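Local structure of dephospho-CoA kinase (Mycobacterium paratuberculosis, 6N39) at residues Leu25-Ala28 with Phe29-Gly33; Ser184-Pro187 with Ala188-Val191; Val191-Ala194 with Gln195-Trp198; Ile36-Gly39 with Asp40-Ala43; Gly100-Arg103 with Ala104-Ile107. The protein probably phosphorylates the 3'-hydroxyl group of dephospho-coenzyme A at the expense of ATP, the last step of coenzyme A biosynthesis. All blocks are in the same frame, centred on the assembly; numbering follows the deposited sequence.

Contact 1: Leu25-Ala28 with Phe29-Gly33; sequences LSSA and FAQCG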
loop_
_atom_site.group_PDB
_atom_site.type_symbol
_atom_site.label_atom_id
_atom_site.label_comp_id
_atom_site.label_asym_id
_atom_site.label_seq_id
_atom_site.Cartn_x
_atom_site.Cartn_y
_atom_site.Cartn_z
ATOM N N LEU A 25 -1.481 -15.221 14.489
ATOM C CA LEU A 25 -2.130 -13.953 14.174
ATOM C C LEU A 25 -3.238 -14.165 13.156
ATOM O O LEU A 25 -4.307 -13.547 13.241
ATOM C CB LEU A 25 -1.099 -12.943 13.662
ATOM C CG LEU A 25 -1.641 -11.610 13.128
ATOM C CD1 LEU A 25 -2.565 -10.915 14.151
ATOM C CD2 LEU A 25 -0.498 -10.690 12.768
ATOM N N SER A 26 -2.988 -15.041 12.187
ATOM C CA SER A 26 -4.021 -15.446 11.246
ATOM C C SER A 26 -5.257 -15.971 11.980
ATOM O O SER A 26 -6.389 -15.591 11.672
ATOM C CB SER A 26 -3.430 -16.510 10.312
ATOM O OG SER A 26 -4.394 -17.010 9.424
ATOM N N SER A 27 -5.052 -16.851 12.962
ATOM C CA SER A 27 -6.182 -17.367 13.724
ATOM C C SER A 27 -6.890 -16.255 14.494
ATOM O O SER A 27 -8.120 -16.252 14.591
ATOM C CB SER A 27 -5.711 -18.473 14.668
ATOM O OG SER A 27 -6.755 -18.876 15.539
ATOM N N ALA A 28 -6.130 -15.308 15.053
ATOM C CA ALA A 28 -6.739 -14.184 15.769
ATOM C C ALA A 28 -7.648 -13.358 14.850
ATOM O O ALA A 28 -8.782 -12.988 15.223
ATOM C CB ALA A 28 -5.637 -13.312 16.376
ATOM N N PHE A 29 -7.179 -13.085 13.627
ATOM C CA PHE A 29 -8.040 -12.372 12.681
ATOM C C PHE A 29 -9.252 -13.221 12.301
ATOM O O PHE A 29 -10.367 -12.700 12.179
ATOM C CB PHE A 29 -7.256 -11.949 11.438
ATOM C CG PHE A 29 -6.365 -10.755 11.659
ATOM C CD1 PHE A 29 -6.825 -9.643 12.356
ATOM C CD2 PHE A 29 -5.063 -10.747 11.169
ATOM C CE1 PHE A 29 -6.002 -8.536 12.558
ATOM C CE2 PHE A 29 -4.238 -9.646 11.364
ATOM C CZ PHE A 29 -4.703 -8.547 12.066
ATOM N N ALA A 30 -9.064 -14.539 12.145
ATOM C CA ALA A 30 -10.208 -15.407 11.855
ATOM C C ALA A 30 -11.239 -15.353 12.978
ATOM O O ALA A 30 -12.449 -15.468 12.740
ATOM C CB ALA A 30 -9.747 -16.852 11.633
ATOM N N GLN A 31 -10.772 -15.214 14.214
ATOM C CA GLN A 31 -11.685 -15.064 15.338
ATOM C C GLN A 31 -12.417 -13.731 15.286
ATOM O O GLN A 31 -13.445 -13.574 15.956
ATOM C CB GLN A 31 -10.921 -15.205 16.652
ATOM C CG GLN A 31 -10.405 -16.622 16.887
ATOM C CD GLN A 31 -9.447 -16.702 18.056
ATOM O OE1 GLN A 31 -8.338 -17.233 17.931
ATOM N NE2 GLN A 31 -9.864 -16.171 19.200
ATOM N N CYS A 32 -11.899 -12.766 14.532
ATOM C CA CYS A 32 -12.698 -11.561 14.271
ATOM C C CYS A 32 -13.667 -11.693 13.103
ATOM O O CYS A 32 -14.396 -10.730 12.821
ATOM C CB CYS A 32 -11.802 -10.366 13.997
ATOM S SG CYS A 32 -10.842 -9.927 15.416
ATOM N N GLY A 33 -13.684 -12.824 12.405
ATOM C CA GLY A 33 -14.548 -13.002 11.257
ATOM C C GLY A 33 -13.884 -12.832 9.897
ATOM O O GLY A 33 -14.590 -12.845 8.882
#
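Leu25 and Phe29 meet one turn apart on helix 22-31, the helix that follows the predicted ATP-binding loop and ends here in a Schellman motif. Carbonyl oxygens of the first segment are taken up in order: Phe29 N donates to Leu25 O at 2.9 Å, Ala30 N to Ser26 O, and Gln31 N to Ser27 O. Toward the C-terminal end the pattern weakens, Cys32 N reaching Ala28 O at 3.2 Å with a bent angle of 131° while also making a weak bond back to Phe29 O. Gly33, at a positive phi of 100°, closes the turn through its N on Ala30 O. On the more exposed flank, Ser27 OG lies 3.3 Å from Gln31 OE1, a weak and unsettled bond, since the serine hydroxyl could turn its hydrogen to another acceptor. The buried flank is apolar. Helix 187-210 packs here, its Ala194 touching Leu25, Ala28 and Phe29. With CG of Leu25 turned beside its own carbonyl carbon (chi1 173°), the branch extends over one face of the Phe29 ring in a CH-pi contact, CD1 standing 4.0 Å from the ring centroid and 3.5 Å from Phe29 CE2.

Contact 2: Ser184-Pro187 with Ala188-Val191; sequences SGSP and AELV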
loop_
_atom_site.group_PDB
_atom_site.type_symbol
_atom_site.label_atom_id
_atom_site.label_comp_id
_atom_site.label_asym_id
_atom_site.label_seq_id
_atom_site.Cartn_x
_atom_site.Cartn_y
_atom_site.Cartn_z
ATOM N N SER A 184 5.713 -10.332 20.940
ATOM C CA SER A 184 6.663 -10.787 21.948
ATOM C C SER A 184 5.992 -11.252 23.233
ATOM O O SER A 184 6.669 -11.852 24.073
ATOM C CB SER A 184 7.667 -9.680 22.284
ATOM O OG SER A 184 8.467 -9.343 21.164
ATOM N N GLY A 185 4.700 -11.000 23.409
ATOM C CA GLY A 185 3.997 -11.282 24.649
ATOM C C GLY A 185 3.212 -12.575 24.620
ATOM O O GLY A 185 3.556 -13.527 23.911
ATOM N N SER A 186 2.130 -12.607 25.392
ATOM C CA SER A 186 1.336 -13.811 25.570
ATOM C C SER A 186 0.374 -14.001 24.404
ATOM O O SER A 186 0.130 -13.075 23.632
ATOM C CB SER A 186 0.550 -13.728 26.875
ATOM O OG SER A 186 -0.460 -12.723 26.788
ATOM N N PRO A 187 -0.177 -15.206 24.248
ATOM C CA PRO A 187 -1.222 -15.409 23.226
ATOM C C PRO A 187 -2.460 -14.538 23.406
ATOM O O PRO A 187 -3.003 -14.024 22.410
ATOM C CB PRO A 187 -1.547 -16.900 23.382
ATOM C CG PRO A 187 -0.234 -17.500 23.802
ATOM C CD PRO A 187 0.368 -16.486 24.740
ATOM N N ALA A 188 -2.938 -14.368 24.648
ATOM C CA ALA A 188 -4.093 -13.496 24.873
ATOM C C ALA A 188 -3.797 -12.058 24.448
ATOM O O ALA A 188 -4.680 -11.370 23.911
ATOM C CB ALA A 188 -4.516 -13.551 26.342
ATOM N N GLU A 189 -2.553 -11.601 24.648
ATOM C CA GLU A 189 -2.171 -10.255 24.225
ATOM C C GLU A 189 -2.204 -10.120 22.712
ATOM O O GLU A 189 -2.600 -9.072 22.190
ATOM C CB GLU A 189 -0.782 -9.901 24.752
ATOM C CG GLU A 189 -0.796 -9.470 26.203
ATOM C CD GLU A 189 0.591 -9.426 26.816
ATOM O OE1 GLU A 189 1.464 -10.204 26.383
ATOM O OE2 GLU A 189 0.805 -8.609 27.733
ATOM N N LEU A 190 -1.790 -11.168 21.993
ATOM C CA LEU A 190 -1.872 -11.144 20.538
ATOM C C LEU A 190 -3.322 -11.071 20.075
ATOM O O LEU A 190 -3.652 -10.301 19.167
ATOM C CB LEU A 190 -1.177 -12.377 19.949
ATOM C CG LEU A 190 -1.174 -12.529 18.419
ATOM C CD1 LEU A 190 -0.455 -11.376 17.724
ATOM C CD2 LEU A 190 -0.556 -13.863 18.006
ATOM N N VAL A 191 -4.205 -11.881 20.674
ATOM C CA VAL A 191 -5.616 -11.829 20.281
ATOM C C VAL A 191 -6.174 -10.423 20.494
ATOM O O VAL A 191 -6.900 -9.882 19.643
ATOM C CB VAL A 191 -6.428 -12.892 21.051
ATOM C CG1 VAL A 191 -7.943 -12.618 20.966
ATOM C CG2 VAL A 191 -6.085 -14.324 20.551
#
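Ser186 and Glu189 form a capping box at the start of helix 187-210, a local contact on the surface where the loop after strand 179-182 turns into the helix. Each residue answers the other's backbone. Glu189 N donates to Ser186 OG at 3.2 Å, and Ser186 N donates to Glu189 OE1 at 2.7 Å along a nearly straight path of 168°. The carboxylate receives that N-H on its anti side, slightly out of plane. Ser186 OG sits between its own backbone N and carbonyl carbon (chi1 69°), a torsion that brings the hydroxyl over the first turn, where it is also 3.2 Å from Glu189 OE1 in a weak bond of unsettled proton. Glu189 arrives there by folding back beside its own backbone N and then running out extended, so that its CG passes 3.3 Å from Ser186 OG and its OE1 comes 3.3 Å from Gly185 CA. A negative carboxylate at this end would be expected to suit the helix dipole. Behind the box, regular helical bonding begins with Leu190 N on Ser186 O and Val191 N on Pro187 O. Buried Leu190 touches Asn183 and lies near Ala24, at the start of helix 22-31 and part of the predicted ATP site, while Ser184 OG bonds Asp182 OD1 and Asp141 N, linking the loop to the end of strand 179-182 and to the loop that follows strand 135-139.

Contact 3: Val191-Ala194 with Gln195-Trp198; sequences VQRA and QQVW
Gln196 N donates to Gln192 O at 2.9 Å and Trp198 N to Ala194 O at the same length, two of four consecutive backbone bonds that carry helix 187-210 through this stretch; Gln195 N on Val191 O and Val197 N on Arg193 O are the others. One carbonyl has a second donor: a water gives a hydrogen bond to Gln192 O at 2.9 Å and a weak one to Gln195 OE1 at 3.3 Å, bridging backbone and side chain on the outer surface. Farther round, Arg193 NH1 lies 3.0 Å from Gln196 OE1, with the guanidinium and amide planes turned 41° against each other. The arginine bends at its second torsion (chi2 73°) and so carries its guanidinium forward along the helix, toward Gln196 and Val197. Val197 CG2 sits over one face of that group, 3.8 Å from NH1 of Arg193. Arg193 also touches Leu181, and Val197 touches Ile179, of strand 179-182. Ala194 faces helix 22-31. Trp198 leads its indole away from the preceding turn and touches Phe29, Cys32 and Ala34. The chemistry is thus that of an amphipathic helix: glutamine amides and water occupy the outer flank, small and branched apolar groups meet the neighbouring helix and strand, and the arginine lends its guanidinium face to a valine methyl.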
loop_
_atom_site.group_PDB
_atom_site.type_symbol
_atom_site.label_atom_id
_atom_site.label_comp_id
_atom_site.label_asym_id
_atom_site.label_seq_id
_atom_site.Cartn_x
_atom_site.Cartn_y
_atom_site.Cartn_z
ATOM N N VAL A 191 -4.205 -11.881 20.674
ATOM C CA VAL A 191 -5.616 -11.829 20.281
ATOM C C VAL A 191 -6.174 -10.423 20.494
ATOM O O VAL A 191 -6.900 -9.882 19.643
ATOM C CB VAL A 191 -6.428 -12.892 21.051
ATOM C CG1 VAL A 191 -7.943 -12.618 20.966
ATOM C CG2 VAL A 191 -6.085 -14.324 20.551
ATOM N N GLN A 192 -5.845 -9.815 21.637
ATOM C CA GLN A 192 -6.312 -8.463 21.932
ATOM C C GLN A 192 -5.777 -7.454 20.918
ATOM O O GLN A 192 -6.516 -6.592 20.422
ATOM C CB GLN A 192 -5.884 -8.078 23.346
ATOM C CG GLN A 192 -6.365 -6.692 23.796
ATOM C CD GLN A 192 -5.882 -6.370 25.190
ATOM O OE1 GLN A 192 -4.790 -6.788 25.581
ATOM N NE2 GLN A 192 -6.685 -5.628 25.949
ATOM N N ARG A 193 -4.479 -7.538 20.607
ATOM C CA ARG A 193 -3.880 -6.606 19.657
ATOM C C ARG A 193 -4.507 -6.752 18.274
ATOM O O ARG A 193 -4.817 -5.750 17.605
ATOM C CB ARG A 193 -2.368 -6.846 19.602
ATOM C CG ARG A 193 -1.609 -5.869 18.732
ATOM C CD ARG A 193 -1.528 -4.493 19.389
ATOM N NE ARG A 193 -0.956 -3.510 18.470
ATOM C CZ ARG A 193 -1.655 -2.545 17.878
ATOM N NH1 ARG A 193 -2.953 -2.422 18.119
ATOM N NH2 ARG A 193 -1.056 -1.695 17.053
ATOM N N ALA A 194 -4.715 -7.997 17.832
ATOM C CA ALA A 194 -5.337 -8.228 16.532
ATOM C C ALA A 194 -6.755 -7.664 16.492
ATOM O O ALA A 194 -7.162 -7.060 15.491
ATOM C CB ALA A 194 -5.340 -9.724 16.205
ATOM N N GLN A 195 -7.522 -7.838 17.575
ATOM C CA GLN A 195 -8.873 -7.290 17.580
ATOM C C GLN A 195 -8.866 -5.765 17.605
ATOM O O GLN A 195 -9.788 -5.127 17.086
ATOM C CB GLN A 195 -9.670 -7.804 18.775
ATOM C CG GLN A 195 -11.150 -7.476 18.651
ATOM C CD GLN A 195 -11.939 -7.913 19.856
ATOM O OE1 GLN A 195 -11.751 -7.390 20.958
ATOM N NE2 GLN A 195 -12.832 -8.875 19.661
ATOM N N GLN A 196 -7.863 -5.169 18.236
ATOM C CA GLN A 196 -7.714 -3.718 18.217
ATOM C C GLN A 196 -7.516 -3.212 16.787
ATOM O O GLN A 196 -8.139 -2.234 16.356
ATOM C CB GLN A 196 -6.521 -3.361 19.094
ATOM C CG GLN A 196 -6.550 -2.123 19.882
ATOM C CD GLN A 196 -5.462 -2.182 20.945
ATOM O OE1 GLN A 196 -4.332 -1.746 20.716
ATOM N NE2 GLN A 196 -5.789 -2.771 22.098
ATOM N N VAL A 197 -6.631 -3.869 16.045
ATOM C CA VAL A 197 -6.403 -3.501 14.647
ATOM C C VAL A 197 -7.654 -3.754 13.812
ATOM O O VAL A 197 -8.015 -2.948 12.942
ATOM C CB VAL A 197 -5.187 -4.266 14.099
ATOM C CG1 VAL A 197 -5.176 -4.237 12.583
ATOM C CG2 VAL A 197 -3.907 -3.673 14.675
ATOM N N TRP A 198 -8.347 -4.860 14.084
ATOM C CA TRP A 198 -9.610 -5.161 13.417
ATOM C C TRP A 198 -10.625 -4.040 13.611
ATOM O O TRP A 198 -11.168 -3.502 12.642
ATOM C CB TRP A 198 -10.173 -6.480 13.953
ATOM C CG TRP A 198 -11.370 -6.941 13.193
ATOM C CD1 TRP A 198 -12.674 -6.790 13.539
ATOM C CD2 TRP A 198 -11.364 -7.595 11.924
ATOM N NE1 TRP A 198 -13.488 -7.339 12.578
ATOM C CE2 TRP A 198 -12.705 -7.828 11.569
ATOM C CE3 TRP A 198 -10.351 -8.006 11.053
ATOM C CZ2 TRP A 198 -13.062 -8.472 10.389
ATOM C CZ3 TRP A 198 -10.703 -8.642 9.885
ATOM C CH2 TRP A 198 -12.048 -8.866 9.561
HETATM O O HOH W 1 -9.036 -5.601 21.579
#

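Contact 4: Ile36-Gly39 with Asp40-Ala43; sequences IVDG and DVIA
Val37 meets Ile42 across the passage from strand 35-38 to helix 39-45, its CG1 lying 4.1 Å from Ile42 CD1 in an apolar contact. The strand is the outermost of the parallel sheet at this side, and Val37 shares backbone hydrogen bonds with Val117 and Asp119 of strand 115-119. Next along the chain, Asp38 takes the N-cap position and carries the polar part of the contact. Its CG stands opposite the backbone N across the first torsion (chi1 -173°), which swings the carboxylate forward over the first helical turn. There OD1 accepts from Val41 N at 3.2 Å, the donor lying well above the carboxylate plane, and more weakly from Asp40 N at 3.2 Å with an angle of only 121°. One face of the carboxyl group is covered by a methyl, Val41 CG2 lying 3.4 Å from Asp38 CG, the two side chains crossing at about a right angle. The main chain of Asp38 serves as well, its O accepting from Ile42 N at 3.0 Å nearly along the C=O axis. Gly39 then opens the helix proper with its O bound by Ala43 N at 2.9 Å. Ile42 turns from this cap toward Val99 of helix 87-109. The side chain of Asp38 also comes near Ser23 of the predicted ATP-binding loop, so this strand-to-helix junction, sealed by an aspartate N-cap, stands at the C-terminal ends of the parallel strands, where P-loop kinases carry their nucleotide site.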
loop_
_atom_site.group_PDB
_atom_site.type_symbol
_atom_site.label_atom_id
_atom_site.label_comp_id
_atom_site.label_asym_id
_atom_site.label_seq_id
_atom_site.Cartn_x
_atom_site.Cartn_y
_atom_site.Cartn_z
ATOM N N ILE A 36 -9.505 -16.519 5.869
ATOM C CA ILE A 36 -8.077 -16.829 5.780
ATOM C C ILE A 36 -7.800 -17.629 4.509
ATOM O O ILE A 36 -8.285 -18.755 4.361
ATOM C CB ILE A 36 -7.596 -17.623 7.008
ATOM C CG1 ILE A 36 -7.953 -16.903 8.325
ATOM C CG2 ILE A 36 -6.093 -17.917 6.875
ATOM C CD1 ILE A 36 -7.630 -15.409 8.347
ATOM N N VAL A 37 -6.972 -17.091 3.613
ATOM C CA VAL A 37 -6.475 -17.836 2.463
ATOM C C VAL A 37 -5.008 -18.159 2.722
ATOM O O VAL A 37 -4.145 -17.271 2.691
ATOM C CB VAL A 37 -6.660 -17.063 1.149
ATOM C CG1 VAL A 37 -6.036 -17.832 -0.011
ATOM C CG2 VAL A 37 -8.137 -16.838 0.897
ATOM N N ASP A 38 -4.716 -19.435 2.957
ATOM C CA ASP A 38 -3.372 -19.901 3.292
ATOM C C ASP A 38 -2.900 -20.813 2.162
ATOM O O ASP A 38 -3.320 -21.972 2.071
ATOM C CB ASP A 38 -3.386 -20.609 4.648
ATOM C CG ASP A 38 -1.991 -20.964 5.151
ATOM O OD1 ASP A 38 -1.129 -21.350 4.342
ATOM O OD2 ASP A 38 -1.770 -20.868 6.377
ATOM N N GLY A 39 -2.020 -20.288 1.306
ATOM C CA GLY A 39 -1.612 -21.029 0.123
ATOM C C GLY A 39 -0.942 -22.354 0.443
ATOM O O GLY A 39 -1.136 -23.346 -0.267
ATOM N N ASP A 40 -0.143 -22.394 1.512
ATOM C CA ASP A 40 0.533 -23.643 1.860
ATOM C C ASP A 40 -0.464 -24.686 2.344
ATOM O O ASP A 40 -0.356 -25.869 1.997
ATOM C CB ASP A 40 1.603 -23.389 2.921
ATOM C CG ASP A 40 2.785 -22.602 2.383
ATOM O OD1 ASP A 40 2.866 -22.392 1.152
ATOM O OD2 ASP A 40 3.639 -22.192 3.196
ATOM N N VAL A 41 -1.457 -24.259 3.123
ATOM C CA VAL A 41 -2.496 -25.176 3.585
ATOM C C VAL A 41 -3.257 -25.754 2.400
ATOM O O VAL A 41 -3.509 -26.961 2.325
ATOM C CB VAL A 41 -3.442 -24.457 4.559
ATOM C CG1 VAL A 41 -4.710 -25.280 4.788
ATOM C CG2 VAL A 41 -2.722 -24.188 5.865
ATOM N N ILE A 42 -3.630 -24.894 1.452
ATOM C CA ILE A 42 -4.412 -25.344 0.307
ATOM C C ILE A 42 -3.583 -26.269 -0.577
ATOM O O ILE A 42 -4.092 -27.266 -1.113
ATOM C CB ILE A 42 -4.947 -24.115 -0.452
ATOM C CG1 ILE A 42 -5.931 -23.356 0.448
ATOM C CG2 ILE A 42 -5.586 -24.524 -1.768
ATOM C CD1 ILE A 42 -6.206 -21.922 0.030
ATOM N N ALA A 43 -2.288 -25.970 -0.723
ATOM C CA ALA A 43 -1.400 -26.835 -1.488
ATOM C C ALA A 43 -1.285 -28.211 -0.852
ATOM O O ALA A 43 -1.275 -29.227 -1.559
ATOM C CB ALA A 43 -0.018 -26.194 -1.619
#

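Contact 5: Gly100-Arg103 with Ala104-Ile107; sequences GARR and AEII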
loop_
_atom_site.group_PDB
_atom_site.type_symbol
_atom_site.label_atom_id
_atom_site.label_comp_id
_atom_site.label_asym_id
_atom_site.label_seq_id
_atom_site.Cartn_x
_atom_site.Cartn_y
_atom_site.Cartn_z
ATOM N N GLY A 100 -5.446 -22.676 -7.335
ATOM C CA GLY A 100 -6.242 -21.549 -7.801
ATOM C C GLY A 100 -7.732 -21.828 -7.744
ATOM O O GLY A 100 -8.521 -20.984 -7.306
ATOM N N ALA A 101 -8.135 -23.026 -8.171
ATOM C CA ALA A 101 -9.547 -23.391 -8.113
ATOM C C ALA A 101 -10.052 -23.400 -6.679
ATOM O O ALA A 101 -11.145 -22.890 -6.396
ATOM C CB ALA A 101 -9.774 -24.752 -8.768
ATOM N N ARG A 102 -9.274 -23.977 -5.756
ATOM C CA ARG A 102 -9.711 -24.022 -4.362
ATOM C C ARG A 102 -9.832 -22.619 -3.773
ATOM O O ARG A 102 -10.798 -22.312 -3.065
ATOM C CB ARG A 102 -8.744 -24.866 -3.534
ATOM C CG ARG A 102 -9.127 -24.964 -2.071
ATOM C CD ARG A 102 -10.462 -25.662 -1.928
ATOM N NE ARG A 102 -11.070 -25.414 -0.628
ATOM C CZ ARG A 102 -12.375 -25.496 -0.395
ATOM N NH1 ARG A 102 -13.201 -25.818 -1.381
ATOM N NH2 ARG A 102 -12.857 -25.250 0.818
ATOM N N ARG A 103 -8.846 -21.761 -4.035
ATOM C CA ARG A 103 -8.909 -20.389 -3.549
ATOM C C ARG A 103 -10.160 -19.680 -4.070
ATOM O O ARG A 103 -10.881 -19.015 -3.310
ATOM C CB ARG A 103 -7.638 -19.660 -3.974
ATOM C CG ARG A 103 -7.565 -18.221 -3.564
ATOM C CD ARG A 103 -6.262 -17.607 -4.041
ATOM N NE ARG A 103 -6.215 -16.180 -3.754
ATOM C CZ ARG A 103 -6.932 -15.267 -4.404
ATOM N NH1 ARG A 103 -7.761 -15.634 -5.377
ATOM N NH2 ARG A 103 -6.822 -13.983 -4.083
ATOM N N ALA A 104 -10.446 -19.836 -5.369
ATOM C CA ALA A 104 -11.623 -19.199 -5.952
ATOM C C ALA A 104 -12.906 -19.726 -5.317
ATOM O O ALA A 104 -13.855 -18.964 -5.077
ATOM C CB ALA A 104 -11.634 -19.416 -7.470
ATOM N N GLU A 105 -12.953 -21.029 -5.034
ATOM C CA GLU A 105 -14.126 -21.607 -4.395
ATOM C C GLU A 105 -14.325 -21.019 -3.006
ATOM O O GLU A 105 -15.432 -20.588 -2.652
ATOM C CB GLU A 105 -13.983 -23.124 -4.322
ATOM C CG GLU A 105 -15.216 -23.839 -3.819
ATOM C CD GLU A 105 -15.102 -25.344 -3.958
ATOM O OE1 GLU A 105 -14.073 -25.910 -3.522
ATOM O OE2 GLU A 105 -16.036 -25.963 -4.518
ATOM N N ILE A 106 -13.254 -21.006 -2.203
ATOM C CA ILE A 106 -13.290 -20.378 -0.880
ATOM C C ILE A 106 -13.891 -18.983 -0.975
ATOM O O ILE A 106 -14.817 -18.632 -0.233
ATOM C CB ILE A 106 -11.879 -20.329 -0.265
ATOM C CG1 ILE A 106 -11.403 -21.740 0.087
ATOM C CG2 ILE A 106 -11.855 -19.416 0.974
ATOM C CD1 ILE A 106 -10.075 -21.770 0.793
ATOM N N ILE A 107 -13.385 -18.175 -1.911
ATOM C CA ILE A 107 -13.859 -16.798 -2.009
ATOM C C ILE A 107 -15.323 -16.749 -2.432
ATOM O O ILE A 107 -16.064 -15.848 -2.020
ATOM C CB ILE A 107 -12.947 -15.997 -2.954
ATOM C CG1 ILE A 107 -11.669 -15.592 -2.214
ATOM C CG2 ILE A 107 -13.662 -14.755 -3.511
ATOM C CD1 ILE A 107 -10.583 -15.114 -3.137
#
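Arg103 and Ile107 lie side by side, one turn apart and pointing the same way, with Ile107 CD1 over one face of the guanidinium and 3.6 Å from Arg103 NH1. The arginine reaches out fully extended from CG to NE (chi2 180°), and its far end is held by a salt bridge from NH2 to Glu118 OE2 on strand 115-119. On the next flank Arg102 bends at its second torsion (chi2 63°) and lays its guanidinium against Ile106, whose CG1 comes over one face, 3.8 Å from Arg102 NE. The two side chains cross at about a right angle. Glu105 approaches the edge of the same guanidinium, but its salt bridge to Arg102 is modelled too short for its geometry to be trusted. All this rests on helix 87-109, which packs beside the parallel sheet of the P-loop kinase fold. The helix is regular here: Ile106 N donates to Arg102 O at 2.9 Å in an almost straight bond of 178°, and Ile107 N to Arg103 O at 3.0 Å. Farther out, Ile42 of helix 39-45 touches both Arg102 and Ile106, while Val37 and Val35 of the edge strand touch Arg103 and Ile106 respectively.

Overall arrangement
All five contacts are local and follow one another along the kinase part of the chain, contacts 2 and 3 overlapping at Val191; none nests in or crosses another, and none closes a long loop. Contact 1 ends helix 22-31, and contact 4 follows at once, turning edge strand 35-38 into helix 39-45; Ser26 and Ala30 of contact 1 rest on Ile36 of contact 4. Contact 5, on helix 87-109, meets contact 4 through Ile42 and Val37, their centres about 10 Å apart. Much later, contacts 2 and 3 lie on helix 187-210, which returns to pack on contact 1. Helix 22-31 thus touches both edge strand 35-38 and helix 187-210.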